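Local atomic coordinates of phosphoinositol-specific phospholipase C (PDB entry 5FYP), a protein that probably cleaves phosphoinositide lipids in a calcium-dependent manner, as a bacterial phosphoinositide-specific phospholipase C. Residues A[213-218]-A[239-244]; A[247-252]-A[275-280]. All coordinates share one frame; numbering follows the deposited sequence.

Contact 1: A[213-218]-A[239-244]; sequences PVTNGQ and NNMGKG
The carboxamide of Asn239 meets Thr215 in its own plane: OG1 lies only 12° out of it and takes a hydrogen bond from ND2 at 2.9 Å. The peptide carbonyl of Pro213 is approached instead on its two opposite faces, by Thr215 OG1 on one (OG1 to O, 2.8 Å) and by Asn240 N on the other (N to O, 3.0 Å). The Thr215 hydroxyl thus gives to Pro213 O while receiving from Asn239, its OG1 set beside the backbone N (chi1 -62°). Two backbone bonds, Asn240 N to Pro213 O and Thr215 N to Asn240 O, form a single parallel bridge between Val214 and Asn240; the CA of Val214 also lies 3.4 Å from Asn240 O. Farther on, a water joins Thr215 O to Gly242 N. The contact joins edge strand 238-242 of one sheet to the loop leaving strand 210-211, the edge of the other, consistent with the family's TIM-barrel relationship. Asn239 OD1 accepts from His257, and ND2 has a further acceptor in Asp220 O. With both ends of the amide engaged, its rotation is fixed, and the buried Thr215 hydroxyl, acting as donor and acceptor at once, has its polar needs met without charge.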
loop_
_atom_site.group_PDB
_atom_site.type_symbol
_atom_site.label_atom_id
_atom_site.label_comp_id
_atom_site.label_asym_id
_atom_site.label_seq_id
_atom_site.Cartn_x
_atom_site.Cartn_y
_atom_site.Cartn_z
ATOM N N PRO A 213 9.585 -2.811 0.943
ATOM C CA PRO A 213 10.748 -2.255 1.652
ATOM C C PRO A 213 11.256 -0.960 1.060
ATOM O O PRO A 213 11.141 -0.699 -0.139
ATOM C CB PRO A 213 11.792 -3.365 1.519
ATOM C CG PRO A 213 11.407 -4.093 0.281
ATOM C CD PRO A 213 9.900 -4.080 0.280
ATOM N N VAL A 214 11.902 -0.186 1.930
ATOM C CA VAL A 214 12.688 0.967 1.542
ATOM C C VAL A 214 13.769 0.469 0.582
ATOM O O VAL A 214 14.494 -0.481 0.861
ATOM C CB VAL A 214 13.340 1.634 2.773
ATOM C CG1 VAL A 214 14.254 2.770 2.346
ATOM C CG2 VAL A 214 12.277 2.132 3.751
ATOM N N THR A 215 13.866 1.148 -0.575
ATOM C CA THR A 215 14.666 0.681 -1.723
ATOM C C THR A 215 15.668 1.725 -2.161
ATOM O O THR A 215 15.253 2.823 -2.524
ATOM C CB THR A 215 13.685 0.324 -2.833
ATOM O OG1 THR A 215 12.818 -0.740 -2.397
ATOM C CG2 THR A 215 14.363 -0.116 -4.128
ATOM N N ASN A 216 16.941 1.339 -2.134
ATOM C CA ASN A 216 18.013 2.209 -2.614
ATOM C C ASN A 216 19.132 1.464 -3.325
ATOM O O ASN A 216 20.185 2.029 -3.579
ATOM C CB ASN A 216 18.543 3.165 -1.548
ATOM C CG ASN A 216 19.237 2.480 -0.425
ATOM O OD1 ASN A 216 19.639 1.346 -0.512
ATOM N ND2 ASN A 216 19.324 3.186 0.685
ATOM N N GLY A 217 18.887 0.210 -3.701
ATOM C CA GLY A 217 19.853 -0.582 -4.450
ATOM C C GLY A 217 19.172 -1.768 -5.049
ATOM O O GLY A 217 18.030 -2.118 -4.673
ATOM N N GLN A 218 19.840 -2.405 -6.003
ATOM C CA GLN A 218 19.237 -3.528 -6.714
ATOM C C GLN A 218 18.861 -4.665 -5.754
ATOM O O GLN A 218 17.875 -5.342 -5.996
ATOM C CB GLN A 218 20.177 -4.020 -7.803
ATOM C CG GLN A 218 19.592 -5.120 -8.657
ATOM C CD GLN A 218 18.480 -4.651 -9.574
ATOM O OE1 GLN A 218 18.590 -3.609 -10.224
ATOM N NE2 GLN A 218 17.407 -5.428 -9.670
ATOM N N ASN A 239 7.928 -2.142 -3.878
ATOM C CA ASN A 239 9.105 -1.399 -3.423
ATOM C C ASN A 239 8.726 0.051 -3.166
ATOM O O ASN A 239 7.956 0.644 -3.902
ATOM C CB ASN A 239 10.237 -1.488 -4.443
ATOM C CG ASN A 239 10.826 -2.888 -4.498
ATOM O OD1 ASN A 239 10.398 -3.741 -5.305
ATOM N ND2 ASN A 239 11.783 -3.145 -3.628
ATOM N N ASN A 240 9.320 0.619 -2.103
ATOM C CA ASN A 240 9.001 1.967 -1.637
ATOM C C ASN A 240 10.263 2.831 -1.757
ATOM O O ASN A 240 11.315 2.509 -1.216
ATOM C CB ASN A 240 8.424 2.014 -0.205
ATOM C CG ASN A 240 7.448 3.205 0.052
ATOM O OD1 ASN A 240 6.427 3.491 -0.636
ATOM N ND2 ASN A 240 7.736 3.862 1.143
ATOM N N MET A 241 10.104 3.953 -2.453
ATOM C CA MET A 241 11.210 4.852 -2.764
ATOM C C MET A 241 10.880 6.278 -2.405
ATOM O O MET A 241 9.839 6.798 -2.776
ATOM C CB MET A 241 11.549 4.792 -4.246
ATOM C CG MET A 241 12.322 3.510 -4.520
ATOM S SD MET A 241 11.444 2.056 -5.033
ATOM C CE MET A 241 10.266 2.713 -6.319
ATOM N N GLY A 242 11.803 6.933 -1.722
ATOM C CA GLY A 242 11.745 8.376 -1.593
ATOM C C GLY A 242 12.236 9.039 -2.866
ATOM O O GLY A 242 12.719 8.412 -3.812
ATOM N N LYS A 243 12.135 10.374 -2.881
ATOM C CA LYS A 243 12.451 11.161 -4.066
ATOM C C LYS A 243 13.834 10.843 -4.636
ATOM O O LYS A 243 13.989 10.709 -5.847
ATOM C CB LYS A 243 12.327 12.664 -3.716
ATOM C CG LYS A 243 12.836 13.631 -4.762
ATOM C CD LYS A 243 12.541 15.083 -4.415
ATOM C CE LYS A 243 13.251 15.587 -3.159
ATOM N NZ LYS A 243 12.835 16.991 -2.852
ATOM N N GLY A 244 14.817 10.777 -3.758
ATOM C CA GLY A 244 16.188 10.579 -4.173
ATOM C C GLY A 244 16.468 9.213 -4.761
ATOM O O GLY A 244 17.480 9.015 -5.412
HETATM O O HOH W 1 14.069 4.998 -0.856
#

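Contact 2: A[247-252]-A[275-280]; sequences SWAKQA and QKINLS
Ala249 and Lys250 lie against Ile277 and Lys276, the backbones coming near each other only at Ala249-Ile277 and Lys250-Lys276, with the CA atoms of the first pair 5.5 Å apart, and no hydrogen bond spans the gap. At the buried end the methyl of Ala249 points at the other chain, CB touching Ile277 CG1 at 3.5 Å; CG1 is anti to the carbonyl carbon of its own residue (chi1 -63°). The same methyl sits 3.9 Å from the backbone O of Gln275. That carbonyl belongs to the turn ending helix 269-274: Lys276, with phi at +64°, is the C-prime residue of a Schellman motif, its N bonded to Ile273 O and that of Ile277 to His272 O. The chain then turns into strand 279-282, completing a beta-alpha-beta crossover from strand 258-262, while helix 249-254 lies in the chain between strands 238-242 and 258-262. On the exposed side Lys250 crosses Lys276, its CG 3.8 Å from Gln275 O. In the modelled conformer, one of two, NZ of Lys250 comes over CG of Lys276 and makes a weak hydrogen bond to Asn274 O. The two NZ atoms of Lys250 and Lys276 remain 5.6 Å apart, where like charges would probably repel mildly.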
loop_
_atom_site.group_PDB
_atom_site.type_symbol
_atom_site.label_atom_id
_atom_site.label_comp_id
_atom_site.label_asym_id
_atom_site.label_seq_id
_atom_site.Cartn_x
_atom_site.Cartn_y
_atom_site.Cartn_z
ATOM N N SER A 247 14.796 6.580 -9.170
ATOM C CA SER A 247 15.362 5.879 -10.337
ATOM C C SER A 247 15.142 4.369 -10.246
ATOM O O SER A 247 15.086 3.695 -11.275
ATOM C CB SER A 247 16.857 6.192 -10.489
ATOM O OG SER A 247 17.610 5.814 -9.370
ATOM N N TRP A 248 15.041 3.820 -9.029
ATOM C CA TRP A 248 14.815 2.386 -8.836
ATOM C C TRP A 248 13.431 1.926 -9.274
ATOM O O TRP A 248 13.231 0.725 -9.447
ATOM C CB TRP A 248 15.100 1.961 -7.380
ATOM C CG TRP A 248 16.531 2.096 -7.093
ATOM C CD1 TRP A 248 17.163 3.070 -6.430
ATOM C CD2 TRP A 248 17.558 1.245 -7.625
ATOM N NE1 TRP A 248 18.531 2.887 -6.492
ATOM C CE2 TRP A 248 18.784 1.755 -7.220
ATOM C CE3 TRP A 248 17.547 0.086 -8.392
ATOM C CZ2 TRP A 248 20.013 1.172 -7.611
ATOM C CZ3 TRP A 248 18.731 -0.494 -8.795
ATOM C CH2 TRP A 248 19.946 0.046 -8.391
ATOM N N ALA A 249 12.500 2.855 -9.543
ATOM C CA ALA A 249 11.177 2.455 -9.981
ATOM C C ALA A 249 11.261 1.713 -11.321
ATOM O O ALA A 249 10.462 0.824 -11.573
ATOM C CB ALA A 249 10.228 3.619 -10.071
ATOM N N LYS A 250 12.203 2.082 -12.181
ATOM C CA LYS A 250 12.358 1.379 -13.462
ATOM C C LYS A 250 12.682 -0.095 -13.255
ATOM O O LYS A 250 12.240 -0.948 -14.015
ATOM C CB LYS A 250 13.403 2.054 -14.366
ATOM C CG LYS A 250 12.936 3.363 -14.995
ATOM C CD LYS A 250 13.923 4.022 -15.932
ATOM C CE LYS A 250 13.261 5.170 -16.674
ATOM N NZ LYS A 250 12.231 4.773 -17.682
ATOM N N GLN A 251 13.465 -0.396 -12.224
ATOM C CA GLN A 251 13.786 -1.794 -11.880
ATOM C C GLN A 251 12.631 -2.474 -11.164
ATOM O O GLN A 251 12.410 -3.674 -11.408
ATOM C CB GLN A 251 15.091 -1.879 -11.155
ATOM C CG GLN A 251 16.272 -1.846 -12.105
ATOM C CD GLN A 251 16.328 -3.151 -12.911
ATOM O OE1 GLN A 251 16.251 -4.261 -12.321
ATOM N NE2 GLN A 251 16.104 -3.035 -14.209
ATOM N N ALA A 252 11.896 -1.758 -10.316
ATOM C CA ALA A 252 10.651 -2.334 -9.806
ATOM C C ALA A 252 9.740 -2.750 -10.965
ATOM O O ALA A 252 9.212 -3.862 -11.023
ATOM C CB ALA A 252 9.940 -1.357 -8.891
ATOM N N GLN A 275 8.768 7.809 -15.923
ATOM C CA GLN A 275 9.723 7.208 -14.995
ATOM C C GLN A 275 9.310 5.824 -14.455
ATOM O O GLN A 275 9.993 5.254 -13.597
ATOM C CB GLN A 275 10.012 8.205 -13.868
ATOM C CG GLN A 275 10.691 9.466 -14.427
ATOM C CD GLN A 275 10.797 10.652 -13.487
ATOM O OE1 GLN A 275 10.194 10.754 -12.438
ATOM N NE2 GLN A 275 11.667 11.564 -13.880
ATOM N N LYS A 276 8.211 5.292 -14.985
ATOM C CA LYS A 276 7.760 3.916 -14.706
ATOM C C LYS A 276 7.379 3.686 -13.246
ATOM O O LYS A 276 7.591 2.618 -12.696
ATOM C CB LYS A 276 8.763 2.853 -15.168
ATOM C CG LYS A 276 9.130 2.940 -16.630
ATOM C CD LYS A 276 7.954 2.713 -17.565
ATOM C CE LYS A 276 8.456 2.631 -18.988
ATOM N NZ LYS A 276 7.435 2.936 -19.978
ATOM N N ILE A 277 6.785 4.718 -12.648
ATOM C CA ILE A 277 6.353 4.666 -11.254
ATOM C C ILE A 277 4.886 4.249 -11.214
ATOM O O ILE A 277 4.019 4.944 -11.760
ATOM C CB ILE A 277 6.553 6.013 -10.573
ATOM C CG1 ILE A 277 8.057 6.374 -10.546
ATOM C CG2 ILE A 277 5.927 6.015 -9.202
ATOM C CD1 ILE A 277 8.341 7.853 -10.354
ATOM N N ASN A 278 4.581 3.163 -10.513
ATOM C CA ASN A 278 3.171 2.765 -10.384
ATOM C C ASN A 278 2.351 3.694 -9.517
ATOM O O ASN A 278 1.213 4.011 -9.886
ATOM C CB ASN A 278 3.031 1.361 -9.818
ATOM C CG ASN A 278 3.517 0.282 -10.755
ATOM O OD1 ASN A 278 4.575 -0.328 -10.537
ATOM N ND2 ASN A 278 2.731 -0.010 -11.778
ATOM N N LEU A 279 2.884 4.057 -8.357
ATOM C CA LEU A 279 2.123 4.844 -7.382
ATOM C C LEU A 279 2.922 6.103 -7.050
ATOM O O LEU A 279 3.963 6.017 -6.390
ATOM C CB LEU A 279 1.860 4.016 -6.117
ATOM C CG LEU A 279 1.237 2.651 -6.308
ATOM C CD1 LEU A 279 1.158 1.900 -4.982
ATOM C CD2 LEU A 279 -0.129 2.664 -6.988
ATOM N N SER A 280 2.456 7.251 -7.524
ATOM C CA SER A 280 3.126 8.516 -7.283
ATOM C C SER A 280 2.375 9.260 -6.203
ATOM O O SER A 280 1.238 9.692 -6.424
ATOM C CB SER A 280 3.142 9.374 -8.552
ATOM O OG SER A 280 3.984 8.810 -9.532
#

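In the fold
Both contacts reach the sheet of strands 238-242, 258-262 and 279-282, their centres about 10 Å apart, yet they use it differently. Contact 1 is buried and brings a loop against an edge strand, so it relies on backbone and side-chain hydrogen bonds; contact 2, partly buried, sets a helix beside a helix-to-strand turn and rests on van der Waals contact, with two lysines toward its more exposed side. In chain order they are in series, strand 238-242 leading into helix 249-254. They also touch: Gln218 NE2 probably bonds to Gln251 OE1 at 3.1 Å, and the Trp248 ring packs against Gly217 and Gln218, connecting the loop 213-218 to the helical segment.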